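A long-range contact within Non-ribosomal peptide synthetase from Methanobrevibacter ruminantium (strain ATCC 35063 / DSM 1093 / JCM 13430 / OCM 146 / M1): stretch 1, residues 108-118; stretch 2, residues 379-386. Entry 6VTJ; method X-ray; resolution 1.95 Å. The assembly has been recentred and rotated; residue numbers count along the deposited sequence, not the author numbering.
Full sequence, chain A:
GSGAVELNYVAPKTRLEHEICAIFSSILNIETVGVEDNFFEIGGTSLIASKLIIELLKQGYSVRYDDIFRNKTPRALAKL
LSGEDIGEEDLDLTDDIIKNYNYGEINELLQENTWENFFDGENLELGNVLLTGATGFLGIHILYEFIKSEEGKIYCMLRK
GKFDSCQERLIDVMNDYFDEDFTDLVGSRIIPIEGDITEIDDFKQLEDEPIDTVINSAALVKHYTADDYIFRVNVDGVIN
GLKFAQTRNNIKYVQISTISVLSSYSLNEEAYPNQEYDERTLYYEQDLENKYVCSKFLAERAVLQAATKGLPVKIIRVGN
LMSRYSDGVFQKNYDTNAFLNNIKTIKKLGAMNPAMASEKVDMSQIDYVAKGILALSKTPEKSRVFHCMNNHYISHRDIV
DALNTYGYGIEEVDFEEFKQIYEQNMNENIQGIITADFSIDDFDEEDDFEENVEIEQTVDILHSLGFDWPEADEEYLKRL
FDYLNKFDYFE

Stretch 1, residues 108-118: ELLQENTWENF
Stretch 2 (379-386) TPEKSRVF

Arg-384 and Glu-112 form the salt bridge of this contact. Arg-384 NH1 donates to Glu-112 OE1 at 3.2 Å, with a nearly straight N-H...acceptor angle of 173°. The carboxylate oxygen lies near the guanidinium plane, where the N-H bonds point. Arg-384 is m at chi1 and t at chi2 and chi3, with chi4 at 96°. Glu-112 is m, then t, with chi3 at -3°. One water reinforces the pair, donating to Glu-112 OE1 at 2.5 Å and accepting from Arg-384 NH2 at 3.0 Å. Another accepts from Arg-384 NH1 at 2.8 Å and donates to Leu-109 O at 2.8 Å and to Lys-382 O at 2.7 Å.

Asn-113 reads the backbone of the other stretch. Its chi1 is t and its chi2 33°. Asn-113 ND2 donates to Val-385 O at 2.9 Å. Asn-113 OD1 accepts a weak bond from Arg-384 N at 3.3 Å. The amide thus uses both its donor and its acceptor on stretch 2. A water accepts from Ser-383 OG at 2.5 Å and donates to Asn-113 OD1 at 3.1 Å and Thr-114 O at 2.7 Å.

The register centres on Asn-113 and Ser-383, whose CA atoms are 4.9 Å apart. Stretch 1 enters as a helix that includes residues 108-110. Residues 112-114 are loop, with phi/psi of -78/-6, -90/76 and -122/165. A second helix starts at Trp-115. Thr-114, chi1 p, caps it: Thr-114 OG1 accepts from Asn-117 N at 3.1 Å. Asn-117 ND2 also donates to Glu-112 O at 2.7 Å, tying the loop to the new helix. In stretch 2, Pro-380 to Ser-383 make a type I turn, closed by Ser-383 N to Pro-380 O at 2.9 Å. Strand begins at Val-385.

Packing surrounds these bonds. Leu-109 CD2 lies over one face of the Arg-384 guanidinium, 3.6 Å from NH1. Leu-110 and Val-385 meet through Leu-110 CD2 and Val-385 CG2 at 3.9 Å. Lys-382 is extended beyond its m chi1. Its aliphatic part passes Asn-117, with Lys-382 CD 3.8 Å from Asn-117 ND2. Lys-382 NZ stays 4.4 Å from Glu-112 OE1, beyond a salt bridge.

Phe-118, chi1 t and chi2 72°, packs on the start of stretch 2. Phe-118 CD1 is 3.6 Å from Pro-380 CD, and Phe-118 CE1 is 4.1 Å from Thr-379 CG2. Ser-383 OG sits at the ring edge, 3.5 Å from Phe-118 CB. The two stretches bury 645 Å² in total.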

# COMPACT_ATOMS: atom_id res chain seq x y z
N GLU A 108 -24.19 -8.33 7.05
CA GLU A 108 -25.52 -7.80 6.74
C GLU A 108 -25.43 -6.41 6.14
O GLU A 108 -26.15 -6.09 5.19
CB GLU A 108 -26.38 -7.80 8.01
CG GLU A 108 -27.31 -9.01 8.12
N LEU A 109 -24.57 -5.55 6.70
CA LEU A 109 -24.41 -4.22 6.11
C LEU A 109 -23.83 -4.32 4.71
O LEU A 109 -24.29 -3.64 3.78
CB LEU A 109 -23.49 -3.36 6.98
CG LEU A 109 -24.02 -2.59 8.18
CD1 LEU A 109 -23.02 -1.50 8.55
CD2 LEU A 109 -25.40 -1.99 7.91
N LEU A 110 -22.82 -5.18 4.53
CA LEU A 110 -22.20 -5.37 3.23
C LEU A 110 -23.24 -5.75 2.18
O LEU A 110 -23.16 -5.32 1.02
CB LEU A 110 -21.09 -6.42 3.32
CG LEU A 110 -19.85 -5.94 4.08
CD1 LEU A 110 -18.75 -7.01 4.21
CD2 LEU A 110 -19.29 -4.66 3.44
N GLN A 111 -24.25 -6.55 2.58
CA GLN A 111 -25.29 -6.95 1.63
C GLN A 111 -26.09 -5.76 1.10
O GLN A 111 -26.68 -5.86 0.03
CB GLN A 111 -26.23 -7.98 2.24
CG GLN A 111 -25.65 -9.39 2.33
CD GLN A 111 -24.61 -9.66 1.24
OE1 GLN A 111 -24.94 -9.74 0.05
NE2 GLN A 111 -23.35 -9.80 1.66
N GLU A 112 -26.09 -4.64 1.80
CA GLU A 112 -26.77 -3.45 1.31
C GLU A 112 -25.96 -2.71 0.24
O GLU A 112 -26.49 -1.77 -0.35
CB GLU A 112 -27.08 -2.49 2.47
CG GLU A 112 -27.73 -3.17 3.68
CD GLU A 112 -28.04 -2.18 4.80
OE1 GLU A 112 -27.70 -0.99 4.66
OE2 GLU A 112 -28.63 -2.60 5.82
N ASN A 113 -24.72 -3.12 -0.03
CA ASN A 113 -23.80 -2.37 -0.91
C ASN A 113 -23.97 -2.84 -2.36
O ASN A 113 -23.15 -3.56 -2.92
CB ASN A 113 -22.36 -2.52 -0.43
CG ASN A 113 -21.40 -1.62 -1.21
OD1 ASN A 113 -21.79 -0.53 -1.63
ND2 ASN A 113 -20.17 -2.09 -1.44
N THR A 114 -25.06 -2.40 -2.98
CA THR A 114 -25.43 -2.88 -4.30
C THR A 114 -25.54 -1.71 -5.28
O THR A 114 -25.64 -0.55 -4.89
CB THR A 114 -26.77 -3.61 -4.26
OG1 THR A 114 -27.75 -2.70 -3.77
CG2 THR A 114 -26.68 -4.84 -3.33
N TRP A 115 -25.55 -2.05 -6.57
CA TRP A 115 -25.90 -1.05 -7.57
C TRP A 115 -27.27 -0.44 -7.27
O TRP A 115 -27.47 0.77 -7.44
CB TRP A 115 -25.87 -1.64 -8.98
CG TRP A 115 -26.50 -0.72 -9.96
CD1 TRP A 115 -27.78 -0.79 -10.46
CD2 TRP A 115 -25.91 0.45 -10.55
NE1 TRP A 115 -28.00 0.25 -11.34
CE2 TRP A 115 -26.87 1.03 -11.40
CE3 TRP A 115 -24.65 1.05 -10.44
CZ2 TRP A 115 -26.62 2.19 -12.14
CZ3 TRP A 115 -24.40 2.22 -11.17
CH2 TRP A 115 -25.38 2.77 -12.01
N GLU A 116 -28.22 -1.27 -6.84
CA GLU A 116 -29.58 -0.77 -6.61
C GLU A 116 -29.58 0.33 -5.56
O GLU A 116 -30.19 1.39 -5.75
CB GLU A 116 -30.50 -1.92 -6.20
CG GLU A 116 -31.94 -1.48 -5.93
CD GLU A 116 -32.92 -2.64 -5.95
OE1 GLU A 116 -33.53 -2.90 -4.90
OE2 GLU A 116 -33.08 -3.29 -7.01
N ASN A 117 -28.88 0.10 -4.45
CA ASN A 117 -28.93 1.08 -3.37
C ASN A 117 -28.13 2.33 -3.69
O ASN A 117 -28.48 3.43 -3.23
CB ASN A 117 -28.48 0.43 -2.06
CG ASN A 117 -29.57 -0.46 -1.49
OD1 ASN A 117 -30.76 -0.22 -1.74
ND2 ASN A 117 -29.19 -1.50 -0.76
N PHE A 118 -27.07 2.22 -4.50
CA PHE A 118 -26.42 3.43 -4.99
C PHE A 118 -27.36 4.23 -5.88
O PHE A 118 -27.54 5.44 -5.71
CB PHE A 118 -25.15 3.10 -5.77
CG PHE A 118 -24.75 4.22 -6.69
CD1 PHE A 118 -24.22 5.39 -6.17
CD2 PHE A 118 -24.99 4.15 -8.05
CE1 PHE A 118 -23.88 6.45 -6.99
CE2 PHE A 118 -24.65 5.21 -8.88
CZ PHE A 118 -24.10 6.35 -8.35
N THR A 379 -21.34 9.22 -2.35
CA THR A 379 -22.35 8.19 -2.63
C THR A 379 -23.30 8.02 -1.43
O THR A 379 -22.99 8.45 -0.32
CB THR A 379 -21.66 6.87 -2.97
OG1 THR A 379 -20.78 6.47 -1.92
CG2 THR A 379 -20.86 6.99 -4.31
N PRO A 380 -24.47 7.40 -1.64
CA PRO A 380 -25.45 7.26 -0.54
C PRO A 380 -24.93 6.43 0.63
O PRO A 380 -23.99 5.64 0.51
CB PRO A 380 -26.64 6.57 -1.21
CG PRO A 380 -26.48 6.87 -2.71
CD PRO A 380 -24.98 6.84 -2.91
N GLU A 381 -25.62 6.56 1.78
CA GLU A 381 -25.17 5.93 3.03
C GLU A 381 -24.94 4.41 2.90
O GLU A 381 -23.99 3.87 3.48
CB GLU A 381 -26.19 6.21 4.14
CG GLU A 381 -25.61 6.26 5.56
CD GLU A 381 -25.24 4.88 6.11
N LYS A 382 -25.81 3.70 2.17
CA LYS A 382 -25.63 2.25 2.05
C LYS A 382 -24.49 1.85 1.12
O LYS A 382 -24.11 0.67 1.09
CB LYS A 382 -26.93 1.59 1.58
CG LYS A 382 -28.10 1.75 2.54
CD LYS A 382 -29.36 1.07 2.02
CE LYS A 382 -30.39 0.93 3.14
NZ LYS A 382 -31.50 0.01 2.77
N SER A 383 -23.95 2.78 0.33
CA SER A 383 -22.82 2.46 -0.55
C SER A 383 -21.56 2.62 0.26
O SER A 383 -21.00 3.71 0.38
CB SER A 383 -22.82 3.36 -1.78
OG SER A 383 -24.05 3.26 -2.47
N ARG A 384 -21.07 1.51 0.83
CA ARG A 384 -20.03 1.58 1.84
C ARG A 384 -18.63 1.19 1.38
O ARG A 384 -17.65 1.67 1.96
CB ARG A 384 -20.42 0.72 3.04
CG ARG A 384 -21.44 1.40 3.96
CD ARG A 384 -21.80 0.54 5.20
NE ARG A 384 -22.89 1.18 5.94
CZ ARG A 384 -24.19 0.88 5.80
NH1 ARG A 384 -24.60 -0.07 4.97
NH2 ARG A 384 -25.09 1.55 6.52
N VAL A 385 -18.49 0.36 0.35
CA VAL A 385 -17.19 -0.21 0.02
C VAL A 385 -16.98 -0.12 -1.48
O VAL A 385 -17.87 -0.47 -2.27
CB VAL A 385 -17.06 -1.68 0.48
CG1 VAL A 385 -15.76 -2.27 -0.03
CG2 VAL A 385 -17.12 -1.78 2.01
N PHE A 386 -15.81 0.34 -1.89
CA PHE A 386 -15.55 0.52 -3.31
C PHE A 386 -14.17 -0.03 -3.67
O PHE A 386 -13.28 -0.11 -2.82
CB PHE A 386 -15.64 1.99 -3.69
CG PHE A 386 -16.94 2.62 -3.32
CD1 PHE A 386 -18.03 2.54 -4.18
CD2 PHE A 386 -17.08 3.28 -2.12
CE1 PHE A 386 -19.23 3.12 -3.83
CE2 PHE A 386 -18.29 3.86 -1.76
CZ PHE A 386 -19.36 3.78 -2.62
O HOH W 1 -23.19 -1.24 2.81
O HOH W 2 -27.91 0.67 6.55
O HOH W 3 -24.14 0.86 -3.15
O HOH W 4 -20.07 -0.06 -4.29